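Local coordinates for lipoprotein (Colwellia psychrerythraea, PDB 3O0Y) that is of unknown function but is probably a bacterial lipoprotein, perhaps a distant relative of metallopeptidases, at residues A[41-46]-A[51-56]; A[407-412]-A[457-462]. All coordinates share one frame; numbering follows the deposited sequence.

Interaction 1 of 2, residues A[41-46]-A[51-56]; sequences SLFKQR and TMYGLS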
loop_
_atom_site.group_PDB
_atom_site.type_symbol
_atom_site.label_atom_id
_atom_site.label_comp_id
_atom_site.label_asym_id
_atom_site.label_seq_id
_atom_site.Cartn_x
_atom_site.Cartn_y
_atom_site.Cartn_z
ATOM N N SER A 41 -17.144 -4.819 12.856
ATOM C CA SER A 41 -16.523 -6.080 13.205
ATOM C C SER A 41 -15.057 -6.133 12.748
ATOM O O SER A 41 -14.202 -6.649 13.483
ATOM C CB SER A 41 -17.254 -7.255 12.609
ATOM O OG SER A 41 -18.442 -7.445 13.329
ATOM N N LEU A 42 -14.788 -5.655 11.550
ATOM C CA LEU A 42 -13.413 -5.667 11.045
ATOM C C LEU A 42 -12.580 -4.777 11.955
ATOM O O LEU A 42 -11.503 -5.199 12.416
ATOM C CB LEU A 42 -13.364 -5.132 9.612
ATOM C CG LEU A 42 -11.985 -5.076 8.976
ATOM C CD1 LEU A 42 -11.249 -6.440 8.966
ATOM C CD2 LEU A 42 -12.085 -4.377 7.578
ATOM N N PHE A 43 -13.040 -3.543 12.151
ATOM C CA PHE A 43 -12.224 -2.603 12.915
ATOM C C PHE A 43 -12.088 -2.910 14.423
ATOM O O PHE A 43 -11.057 -2.587 15.002
ATOM C CB PHE A 43 -12.679 -1.197 12.710
ATOM C CG PHE A 43 -12.231 -0.622 11.426
ATOM C CD1 PHE A 43 -13.127 -0.351 10.412
ATOM C CD2 PHE A 43 -10.875 -0.370 11.220
ATOM C CE1 PHE A 43 -12.679 0.201 9.210
ATOM C CE2 PHE A 43 -10.442 0.232 10.085
ATOM C CZ PHE A 43 -11.338 0.506 9.057
ATOM N N LYS A 44 -13.091 -3.514 15.043
ATOM C CA LYS A 44 -12.906 -3.995 16.420
ATOM C C LYS A 44 -11.758 -4.983 16.535
ATOM O O LYS A 44 -11.095 -5.048 17.558
ATOM C CB LYS A 44 -14.151 -4.741 16.930
ATOM C CG LYS A 44 -15.392 -3.976 17.217
ATOM C CD LYS A 44 -16.566 -5.085 17.383
ATOM C CE LYS A 44 -18.023 -4.558 17.115
ATOM N NZ LYS A 44 -19.002 -5.536 16.432
ATOM N N GLN A 45 -11.580 -5.805 15.518
ATOM C CA GLN A 45 -10.530 -6.812 15.479
ATOM C C GLN A 45 -9.225 -6.329 14.847
ATOM O O GLN A 45 -8.237 -7.062 14.748
ATOM C CB GLN A 45 -11.063 -8.035 14.770
ATOM C CG GLN A 45 -12.231 -8.602 15.540
ATOM C CD GLN A 45 -12.835 -9.795 14.916
ATOM O OE1 GLN A 45 -13.961 -9.716 14.383
ATOM N NE2 GLN A 45 -12.152 -10.910 14.988
ATOM N N ARG A 46 -9.260 -5.088 14.338
ATOM C CA ARG A 46 -8.103 -4.452 13.727
ATOM C C ARG A 46 -8.010 -3.043 14.270
ATOM O O ARG A 46 -8.046 -2.033 13.524
ATOM C CB ARG A 46 -8.199 -4.448 12.188
ATOM C CG ARG A 46 -8.111 -5.807 11.589
ATOM C CD ARG A 46 -6.721 -6.381 11.671
ATOM N NE ARG A 46 -6.558 -7.657 10.995
ATOM C CZ ARG A 46 -6.706 -8.845 11.590
ATOM N NH1 ARG A 46 -7.138 -8.947 12.844
ATOM N NH2 ARG A 46 -6.459 -9.961 10.913
ATOM N N THR A 51 -7.251 3.109 14.587
ATOM C CA THR A 51 -6.406 4.278 14.941
ATOM C C THR A 51 -5.793 5.033 13.724
ATOM O O THR A 51 -5.793 6.267 13.684
ATOM C CB THR A 51 -5.292 3.829 15.921
ATOM O OG1 THR A 51 -5.921 3.296 17.096
ATOM C CG2 THR A 51 -4.319 5.045 16.229
ATOM N N MET A 52 -5.301 4.281 12.740
ATOM C CA MET A 52 -4.721 4.825 11.503
ATOM C C MET A 52 -5.717 5.770 10.827
ATOM O O MET A 52 -5.351 6.888 10.394
ATOM C CB MET A 52 -4.299 3.654 10.560
ATOM C CG MET A 52 -3.374 3.966 9.466
ATOM S SD MET A 52 -2.963 2.440 8.498
ATOM C CE MET A 52 -4.599 1.941 7.971
ATOM N N TYR A 53 -6.996 5.391 10.796
ATOM C CA TYR A 53 -8.015 6.211 10.131
ATOM C C TYR A 53 -8.654 7.244 11.030
ATOM O O TYR A 53 -9.388 8.162 10.580
ATOM C CB TYR A 53 -9.086 5.307 9.574
ATOM C CG TYR A 53 -8.688 4.720 8.297
ATOM C CD1 TYR A 53 -8.435 5.569 7.229
ATOM C CD2 TYR A 53 -8.551 3.391 8.136
ATOM C CE1 TYR A 53 -8.084 5.117 6.046
ATOM C CE2 TYR A 53 -8.140 2.883 6.871
ATOM C CZ TYR A 53 -7.887 3.798 5.865
ATOM O OH TYR A 53 -7.499 3.512 4.561
ATOM N N GLY A 54 -8.250 7.227 12.296
ATOM C CA GLY A 54 -8.763 8.153 13.273
ATOM C C GLY A 54 -10.170 7.850 13.754
ATOM O O GLY A 54 -10.915 8.784 14.112
ATOM N N LEU A 55 -10.558 6.574 13.731
ATOM C CA LEU A 55 -11.874 6.160 14.108
ATOM C C LEU A 55 -11.979 6.023 15.624
ATOM O O LEU A 55 -10.963 5.733 16.300
ATOM C CB LEU A 55 -12.238 4.832 13.487
ATOM C CG LEU A 55 -12.141 4.800 11.958
ATOM C CD1 LEU A 55 -12.659 3.424 11.490
ATOM C CD2 LEU A 55 -12.862 6.075 11.322
ATOM N N SER A 56 -13.200 6.213 16.141
ATOM C CA SER A 56 -13.447 6.151 17.582
ATOM C C SER A 56 -14.785 5.442 17.862
ATOM O O SER A 56 -15.375 4.797 16.961
ATOM C CB SER A 56 -13.322 7.564 18.188
ATOM O OG SER A 56 -14.255 8.426 17.591
#
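The short two-residue link between helix 27-44 and helix 47-53 makes a corner, and Phe-43, in the last turn of the first helix, fills its inner side against Leu-55 and Tyr-53. The closest fit is a CH-pi contact. Leu-55 sets its CD1 methyl over the middle of the Phe-43 ring, 3.8 Å from CD1 to the ring centroid and only 6° off the ring normal, so CD1 is almost equally far from all the ring carbons. The two side chains meet at about a right angle, methyl end onto flat face. Tyr-53 comes in near the far end of the same ring, its CD2 4.1 Å from Phe-43 CZ. The Phe-43 CG lies opposite its own carbonyl carbon (chi1 -78°), which carries the ring off the helix to where Leu-55 and Tyr-53 meet it. Gly-54 is the first residue to leave helical angles, at positive phi in a Schellman motif, and turns the chain so that Leu-55 can reach back. At the corner itself Arg-46 takes the N-cap position of the second helix. Its NH1 bonds to Gln-45 O at 2.9 Å, coming from above the carbonyl plane, while NH2 forms a salt bridge with Glu-76. With the ring gone, as in an alanine at Phe-43, the Leu-55 CD1 methyl and Tyr-53 CD2 are likely to lose their partner and a gap to open inside the corner. Between the two segments the contact is wholly apolar, so it rests on shape, burial and the methyl-on-ring contact.

Interaction 2 of 2, residues A[407-412]-A[457-462]; sequences PAVDGS and LPFLRR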
loop_
_atom_site.group_PDB
_atom_site.type_symbol
_atom_site.label_atom_id
_atom_site.label_comp_id
_atom_site.label_asym_id
_atom_site.label_seq_id
_atom_site.Cartn_x
_atom_site.Cartn_y
_atom_site.Cartn_z
ATOM N N PRO A 407 -4.892 10.544 4.886
ATOM C CA PRO A 407 -5.335 11.327 6.065
ATOM C C PRO A 407 -6.247 10.505 7.009
ATOM O O PRO A 407 -6.835 9.514 6.621
ATOM C CB PRO A 407 -6.159 12.432 5.458
ATOM C CG PRO A 407 -6.038 12.284 3.927
ATOM C CD PRO A 407 -5.675 10.864 3.699
ATOM N N ALA A 408 -6.341 10.935 8.245
ATOM C CA ALA A 408 -7.429 10.488 9.103
ATOM C C ALA A 408 -8.736 11.022 8.504
ATOM O O ALA A 408 -8.727 12.111 7.894
ATOM C CB ALA A 408 -7.196 11.093 10.525
ATOM N N VAL A 409 -9.824 10.278 8.652
ATOM C CA VAL A 409 -11.099 10.666 8.047
ATOM C C VAL A 409 -11.439 12.095 8.403
ATOM O O VAL A 409 -11.822 12.895 7.561
ATOM C CB VAL A 409 -12.229 9.717 8.380
ATOM C CG1 VAL A 409 -13.508 10.118 7.630
ATOM C CG2 VAL A 409 -11.827 8.354 8.035
ATOM N N ASP A 410 -11.166 12.504 9.649
ATOM C CA ASP A 410 -11.527 13.875 10.076
ATOM C C ASP A 410 -10.557 14.951 9.724
ATOM O O ASP A 410 -10.819 16.106 9.993
ATOM C CB ASP A 410 -11.833 13.946 11.595
ATOM C CG ASP A 410 -10.609 13.711 12.468
ATOM O OD1 ASP A 410 -9.440 13.784 11.941
ATOM O OD2 ASP A 410 -10.836 13.453 13.692
ATOM N N GLY A 411 -9.453 14.631 9.097
ATOM C CA GLY A 411 -8.623 15.698 8.630
ATOM C C GLY A 411 -7.581 16.169 9.666
ATOM O O GLY A 411 -6.633 16.914 9.339
ATOM N N SER A 412 -7.701 15.669 10.890
ATOM C CA SER A 412 -6.797 16.083 11.956
ATOM C C SER A 412 -5.331 15.656 11.735
ATOM O O SER A 412 -4.388 16.303 12.227
ATOM C CB SER A 412 -7.313 15.538 13.285
ATOM O OG SER A 412 -7.250 14.120 13.298
ATOM N N LEU A 457 -21.423 7.208 0.768
ATOM C CA LEU A 457 -21.169 5.787 0.531
ATOM C C LEU A 457 -20.999 5.130 1.894
ATOM O O LEU A 457 -20.535 5.753 2.856
ATOM C CB LEU A 457 -19.891 5.615 -0.279
ATOM C CG LEU A 457 -19.956 6.181 -1.705
ATOM C CD1 LEU A 457 -18.618 5.944 -2.410
ATOM C CD2 LEU A 457 -21.126 5.613 -2.531
ATOM N N PRO A 458 -21.356 3.869 1.975
ATOM C CA PRO A 458 -21.023 3.045 3.129
ATOM C C PRO A 458 -19.572 3.186 3.482
ATOM O O PRO A 458 -18.724 3.321 2.581
ATOM C CB PRO A 458 -21.319 1.597 2.667
ATOM C CG PRO A 458 -21.831 1.664 1.357
ATOM C CD PRO A 458 -21.866 3.091 0.856
ATOM N N PHE A 459 -19.244 3.167 4.772
ATOM C CA PHE A 459 -17.908 3.562 5.193
ATOM C C PHE A 459 -16.808 2.746 4.566
ATOM O O PHE A 459 -15.824 3.308 4.077
ATOM C CB PHE A 459 -17.691 3.526 6.691
ATOM C CG PHE A 459 -16.369 4.047 7.093
ATOM C CD1 PHE A 459 -16.140 5.380 7.229
ATOM C CD2 PHE A 459 -15.357 3.160 7.360
ATOM C CE1 PHE A 459 -14.852 5.828 7.621
ATOM C CE2 PHE A 459 -14.102 3.583 7.700
ATOM C CZ PHE A 459 -13.849 4.925 7.810
ATOM N N LEU A 460 -16.965 1.438 4.448
ATOM C CA LEU A 460 -15.859 0.691 3.879
ATOM C C LEU A 460 -15.595 1.035 2.400
ATOM O O LEU A 460 -14.456 0.906 1.917
ATOM C CB LEU A 460 -16.133 -0.810 4.002
ATOM C CG LEU A 460 -15.935 -1.413 5.404
ATOM C CD1 LEU A 460 -16.188 -2.976 5.378
ATOM C CD2 LEU A 460 -14.569 -1.106 6.014
ATOM N N ARG A 461 -16.613 1.562 1.728
ATOM C CA ARG A 461 -16.428 2.079 0.388
ATOM C C ARG A 461 -15.615 3.346 0.307
ATOM O O ARG A 461 -14.979 3.596 -0.730
ATOM C CB ARG A 461 -17.734 2.319 -0.359
ATOM C CG ARG A 461 -18.302 0.965 -0.889
ATOM C CD ARG A 461 -19.246 1.244 -2.058
ATOM N NE ARG A 461 -18.605 1.871 -3.226
ATOM C CZ ARG A 461 -19.230 2.276 -4.312
ATOM N NH1 ARG A 461 -20.563 2.181 -4.465
ATOM N NH2 ARG A 461 -18.538 2.831 -5.294
ATOM N N ARG A 462 -15.577 4.113 1.382
ATOM C CA ARG A 462 -14.785 5.311 1.411
ATOM C C ARG A 462 -13.265 5.080 1.555
ATOM O O ARG A 462 -12.468 5.945 1.214
ATOM C CB ARG A 462 -15.263 6.304 2.481
ATOM C CG ARG A 462 -16.673 6.715 2.263
ATOM C CD ARG A 462 -17.271 7.396 3.411
ATOM N NE ARG A 462 -16.591 8.650 3.680
ATOM C CZ ARG A 462 -16.792 9.392 4.779
ATOM N NH1 ARG A 462 -17.699 9.024 5.680
ATOM N NH2 ARG A 462 -16.175 10.547 4.936
#
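Val-409 is the one residue of 407-412 that reaches helix 459-462, and its two methyls divide the work. CG2 meets the edge of the Phe-459 ring, close to the ring plane, 4.0 Å from Phe-459 CE1 and equally near CZ. CG1 goes to Arg-462, standing 3.8 Å from Arg-462 NH2 in plain van der Waals contact. Val-409 holds CG1 opposite its backbone N (chi1 -176°), which turns the branched end so that CG1 lies by Arg-462 and CG2 by Phe-459. Phe-459 leaves the backbone alongside 407-412, and only the far end of its ring closes on the valine. Arg-462 arrives at about a right angle to Val-409, its chain bent at chi3 (64°); NH2 is also bonded to Leu-452 O, which helps fix the guanidinium where the methyl rests.

The loose, solvent side of the loop is Asp-410, Gly-411 and Ser-412. Ala-408 to Gly-411 form a type I beta turn, with Gly-411 N bonded to Ala-408 O at 2.9 Å, and Gly-411, its last residue, has positive phi. Within the turn, Asp-410 also makes an Asx turn: its OD1 takes the backbone N of Ser-412 at 2.8 Å from above the carboxylate plane, and Ser-412 OG at 2.6 Å on the syn side. Asp-410 and Ser-412 thus hold each other and give nothing to the helix.

In the fold, 407-412 lies in the connection between the antiparallel strands 402-405 and 416-419. Val-409 O is bonded to the hydroxyl of Tyr-384, while the short helix 459-462 rests with Leu-460 on helices 27-44 and 100-117.

In the fold
Interactions 1 and 2 form one continuous patch, their centres about 11 Å apart and on the same side of the chain's centre. The backbone connects them through a probable hydrogen bond, with Val-409 N 2.9 Å from Tyr-53 O, so the end of helix 47-53 is tied to the turn at 407-412. Side chains join them as well: Leu-55 CD2 lies 3.8 Å from Phe-459 CZ, and Phe-43 CE1 lies 3.9 Å from Leu-460 CD2. Helix 459-462 thus packs against both halves of interaction 1 while Val-409 meets it in interaction 2. Together they knit the N-terminal helical corner to the small sheet's connecting loop.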